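Local atomic coordinates of NEDD8-conjugating enzyme UBC12 (Saccharomyces cerevisiae, PDB entry 3O2U), a protein that accepts the ubiquitin-like protein Rub1 (NEDD8) from its E1 enzyme and catalyses its covalent attachment to other proteins, chiefly the cullin Cdc53. Residues F84-N89 with T136-L141. Sequence-based numbering, arbitrary orientation. Where two conformers were deposited one is given.
Sequences FNLDFN and TGLLFL
Segment 84-89, on strand 82-87, and segment 136-141, on helix 131-143, have their nearest CA atoms at Phe84 and Leu138, 9.0 Å apart. This is helix-on-sheet packing in the UBC fold of E2 enzymes. The strand is an inner one of the four-stranded antiparallel sheet, between strands 65-70 and 98-101. No hydrogen bond joins the two segments; the contact is apolar and buried.

Within 136-141, Leu138 makes the contact. Its CB points at the strand, and its CD1 branch reaches both Phe84 and Leu86. With CD1 anti to CA (chi2 176°), this branch continues away from the helix and reaches the strand. CD1 sits over one face of the Phe84 ring, shifted toward the rim. Phe142 and Leu131 of the same helix add to the packing, on Phe84 and Leu86.

On the strand, Phe84 and Leu86 project from the same side of the sheet. Val99 touches both of them from the neighbouring strand, and Val116 of a loop packs on Phe84 and Leu141. The side chain of Leu138 is about 9 Å from that of Cys117, the predicted thioester-forming cysteine. Leu86 meets the helix methyl to methyl, its CD1 lying 4.4 Å from CD1 of Leu138.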
ATOM      1  N   PHE A  84      -6.423  -0.332  -0.122  1.00 16.20           N
ATOM      2  CA  PHE A  84      -5.149  -0.668  -0.756  1.00 13.99           C
ATOM      3  C   PHE A  84      -4.716  -2.037  -0.249  1.00 16.31           C
ATOM      4  O   PHE A  84      -4.955  -2.386   0.907  1.00 15.40           O
ATOM      5  CB  PHE A  84      -4.037   0.318  -0.357  1.00 11.37           C
ATOM      6  CG  PHE A  84      -4.296   1.740  -0.765  1.00 16.68           C
ATOM      7  CD1 PHE A  84      -3.762   2.253  -1.945  1.00 15.92           C
ATOM      8  CD2 PHE A  84      -5.076   2.570   0.031  1.00 15.03           C
ATOM      9  CE1 PHE A  84      -3.996   3.593  -2.317  1.00 18.69           C
ATOM     10  CE2 PHE A  84      -5.311   3.905  -0.335  1.00 14.38           C
ATOM     11  CZ  PHE A  84      -4.776   4.411  -1.504  1.00 15.33           C
ATOM     12  N   ASN A  85      -4.058  -2.798  -1.108  1.00 16.04           N
ATOM     13  CA  ASN A  85      -3.390  -4.012  -0.667  1.00 15.61           C
ATOM     14  C   ASN A  85      -1.911  -3.692  -0.551  1.00 16.92           C
ATOM     15  O   ASN A  85      -1.351  -3.018  -1.419  1.00 16.58           O
ATOM     16  CB  ASN A  85      -3.594  -5.148  -1.668  1.00 19.93           C
ATOM     17  CG  ASN A  85      -4.688  -6.120  -1.250  1.00 22.25           C
ATOM     18  OD1 ASN A  85      -5.227  -6.041  -0.147  1.00 27.50           O
ATOM     19  ND2 ASN A  85      -5.023  -7.041  -2.140  1.00 24.48           N
ATOM     20  N   LEU A  86      -1.289  -4.144   0.530  1.00 14.30           N
ATOM     21  CA  LEU A  86       0.159  -4.018   0.691  1.00 17.17           C
ATOM     22  C   LEU A  86       0.769  -5.421   0.725  1.00 17.11           C
ATOM     23  O   LEU A  86       0.443  -6.210   1.624  1.00 17.82           O
ATOM     24  CB  LEU A  86       0.494  -3.277   1.992  1.00 15.49           C
ATOM     25  CG  LEU A  86       0.352  -1.744   2.033  1.00 15.36           C
ATOM     26  CD1 LEU A  86      -1.071  -1.302   1.743  1.00 17.29           C
ATOM     27  CD2 LEU A  86       0.776  -1.250   3.386  1.00 10.42           C
ATOM     28  N   ASP A  87       1.637  -5.727  -0.240  1.00 17.58           N
ATOM     29  CA  ASP A  87       2.232  -7.060  -0.394  0.55 19.89           C
ATOM     30  C   ASP A  87       3.732  -7.023  -0.072  1.00 18.68           C
ATOM     31  O   ASP A  87       4.495  -6.331  -0.758  1.00 17.44           O
ATOM     32  CB  ASP A  87       2.056  -7.556  -1.835  0.55 20.33           C
ATOM     33  CG  ASP A  87       0.607  -7.542  -2.300  0.55 23.24           C
ATOM     34  OD1 ASP A  87      -0.303  -7.646  -1.465  0.55 24.53           O
ATOM     35  OD2 ASP A  87       0.370  -7.435  -3.524  0.55 30.88           O
ATOM     36  N   PHE A  88       4.148  -7.775   0.937  1.00 16.63           N
ATOM     37  CA  PHE A  88       5.527  -7.752   1.420  1.00 19.97           C
ATOM     38  C   PHE A  88       6.296  -8.944   0.878  1.00 23.83           C
ATOM     39  O   PHE A  88       5.779 -10.051   0.859  1.00 24.15           O
ATOM     40  CB  PHE A  88       5.538  -7.807   2.945  1.00 15.27           C
ATOM     41  CG  PHE A  88       4.897  -6.624   3.588  1.00 16.85           C
ATOM     42  CD1 PHE A  88       5.671  -5.622   4.145  1.00 17.05           C
ATOM     43  CD2 PHE A  88       3.521  -6.489   3.602  1.00 15.85           C
ATOM     44  CE1 PHE A  88       5.081  -4.516   4.711  1.00 17.46           C
ATOM     45  CE2 PHE A  88       2.920  -5.388   4.171  1.00 17.12           C
ATOM     46  CZ  PHE A  88       3.702  -4.399   4.732  1.00 18.97           C
ATOM     47  N   ASN A  89       7.528  -8.721   0.435  1.00 26.24           N
ATOM     48  CA  ASN A  89       8.401  -9.836   0.055  1.00 24.96           C
ATOM     49  C   ASN A  89       9.406 -10.113   1.176  1.00 27.40           C
ATOM     50  O   ASN A  89       9.381  -9.442   2.214  1.00 21.98           O
ATOM     51  CB  ASN A  89       9.089  -9.552  -1.284  1.00 24.00           C
ATOM     52  CG  ASN A  89       9.951  -8.312  -1.245  1.00 26.60           C
ATOM     53  OD1 ASN A  89      10.472  -7.936  -0.193  1.00 23.04           O
ATOM     54  ND2 ASN A  89      10.124  -7.674  -2.401  1.00 30.86           N
ATOM     55  N   THR A 136       0.478   6.505   6.942  1.00 14.95           N
ATOM     56  CA  THR A 136       0.280   7.936   7.062  1.00 16.98           C
ATOM     57  C   THR A 136       0.431   8.618   5.696  1.00 19.45           C
ATOM     58  O   THR A 136      -0.300   9.547   5.382  1.00 19.62           O
ATOM     59  CB  THR A 136       1.270   8.540   8.061  1.00 18.71           C
ATOM     60  OG1 THR A 136       1.029   7.963   9.349  1.00 23.58           O
ATOM     61  CG2 THR A 136       1.089  10.060   8.137  1.00 21.13           C
ATOM     62  N   GLY A 137       1.382   8.142   4.889  1.00 18.12           N
ATOM     63  CA  GLY A 137       1.595   8.666   3.548  1.00 18.60           C
ATOM     64  C   GLY A 137       0.412   8.476   2.615  1.00 20.17           C
ATOM     65  O   GLY A 137       0.075   9.368   1.832  1.00 21.01           O
ATOM     66  N   LEU A 138      -0.225   7.313   2.697  1.00 18.63           N
ATOM     67  CA  LEU A 138      -1.420   7.029   1.897  1.00 19.01           C
ATOM     68  C   LEU A 138      -2.565   7.956   2.335  1.00 18.48           C
ATOM     69  O   LEU A 138      -3.305   8.484   1.523  1.00 18.65           O
ATOM     70  CB  LEU A 138      -1.811   5.552   2.039  1.00 16.98           C
ATOM     71  CG  LEU A 138      -0.774   4.588   1.446  1.00 19.66           C
ATOM     72  CD1 LEU A 138      -1.136   3.118   1.694  1.00 18.49           C
ATOM     73  CD2 LEU A 138      -0.589   4.857  -0.037  1.00 18.03           C
ATOM     74  N   LEU A 139      -2.688   8.171   3.631  1.00 16.28           N
ATOM     75  CA  LEU A 139      -3.708   9.083   4.122  1.00 20.53           C
ATOM     76  C   LEU A 139      -3.466  10.482   3.543  1.00 22.57           C
ATOM     77  O   LEU A 139      -4.352  11.068   2.929  1.00 23.40           O
ATOM     78  CB  LEU A 139      -3.675   9.127   5.640  1.00 17.95           C
ATOM     79  CG  LEU A 139      -4.718  10.046   6.288  1.00 21.44           C
ATOM     80  CD1 LEU A 139      -6.114   9.729   5.774  1.00 21.49           C
ATOM     81  CD2 LEU A 139      -4.656   9.943   7.809  1.00 19.76           C
ATOM     82  N   PHE A 140      -2.250  10.984   3.721  1.00 21.53           N
ATOM     83  CA  PHE A 140      -1.858  12.342   3.319  1.00 24.93           C
ATOM     84  C   PHE A 140      -2.075  12.629   1.822  1.00 25.31           C
ATOM     85  O   PHE A 140      -2.268  13.777   1.420  1.00 22.83           O
ATOM     86  CB  PHE A 140      -0.387  12.565   3.704  1.00 25.89           C
ATOM     87  CG  PHE A 140       0.038  14.009   3.720  1.00 30.11           C
ATOM     88  CD1 PHE A 140      -0.447  14.879   4.679  1.00 33.12           C
ATOM     89  CD2 PHE A 140       0.942  14.489   2.782  1.00 33.62           C
ATOM     90  CE1 PHE A 140      -0.043  16.219   4.693  1.00 36.77           C
ATOM     91  CE2 PHE A 140       1.346  15.821   2.791  1.00 35.94           C
ATOM     92  CZ  PHE A 140       0.856  16.683   3.746  1.00 30.30           C
ATOM     93  N   LEU A 141      -2.040  11.587   0.994  1.00 20.15           N
ATOM     94  CA  LEU A 141      -2.340  11.740  -0.426  1.00 21.55           C
ATOM     95  C   LEU A 141      -3.741  12.309  -0.645  1.00 19.66           C
ATOM     96  O   LEU A 141      -3.998  13.021  -1.613  1.00 21.12           O
ATOM     97  CB  LEU A 141      -2.269  10.385  -1.148  1.00 25.66           C
ATOM     98  CG  LEU A 141      -0.934   9.769  -1.569  1.00 22.51           C
ATOM     99  CD1 LEU A 141      -1.190   8.375  -2.111  1.00 24.90           C
ATOM    100  CD2 LEU A 141      -0.236  10.613  -2.621  1.00 27.77           C
TER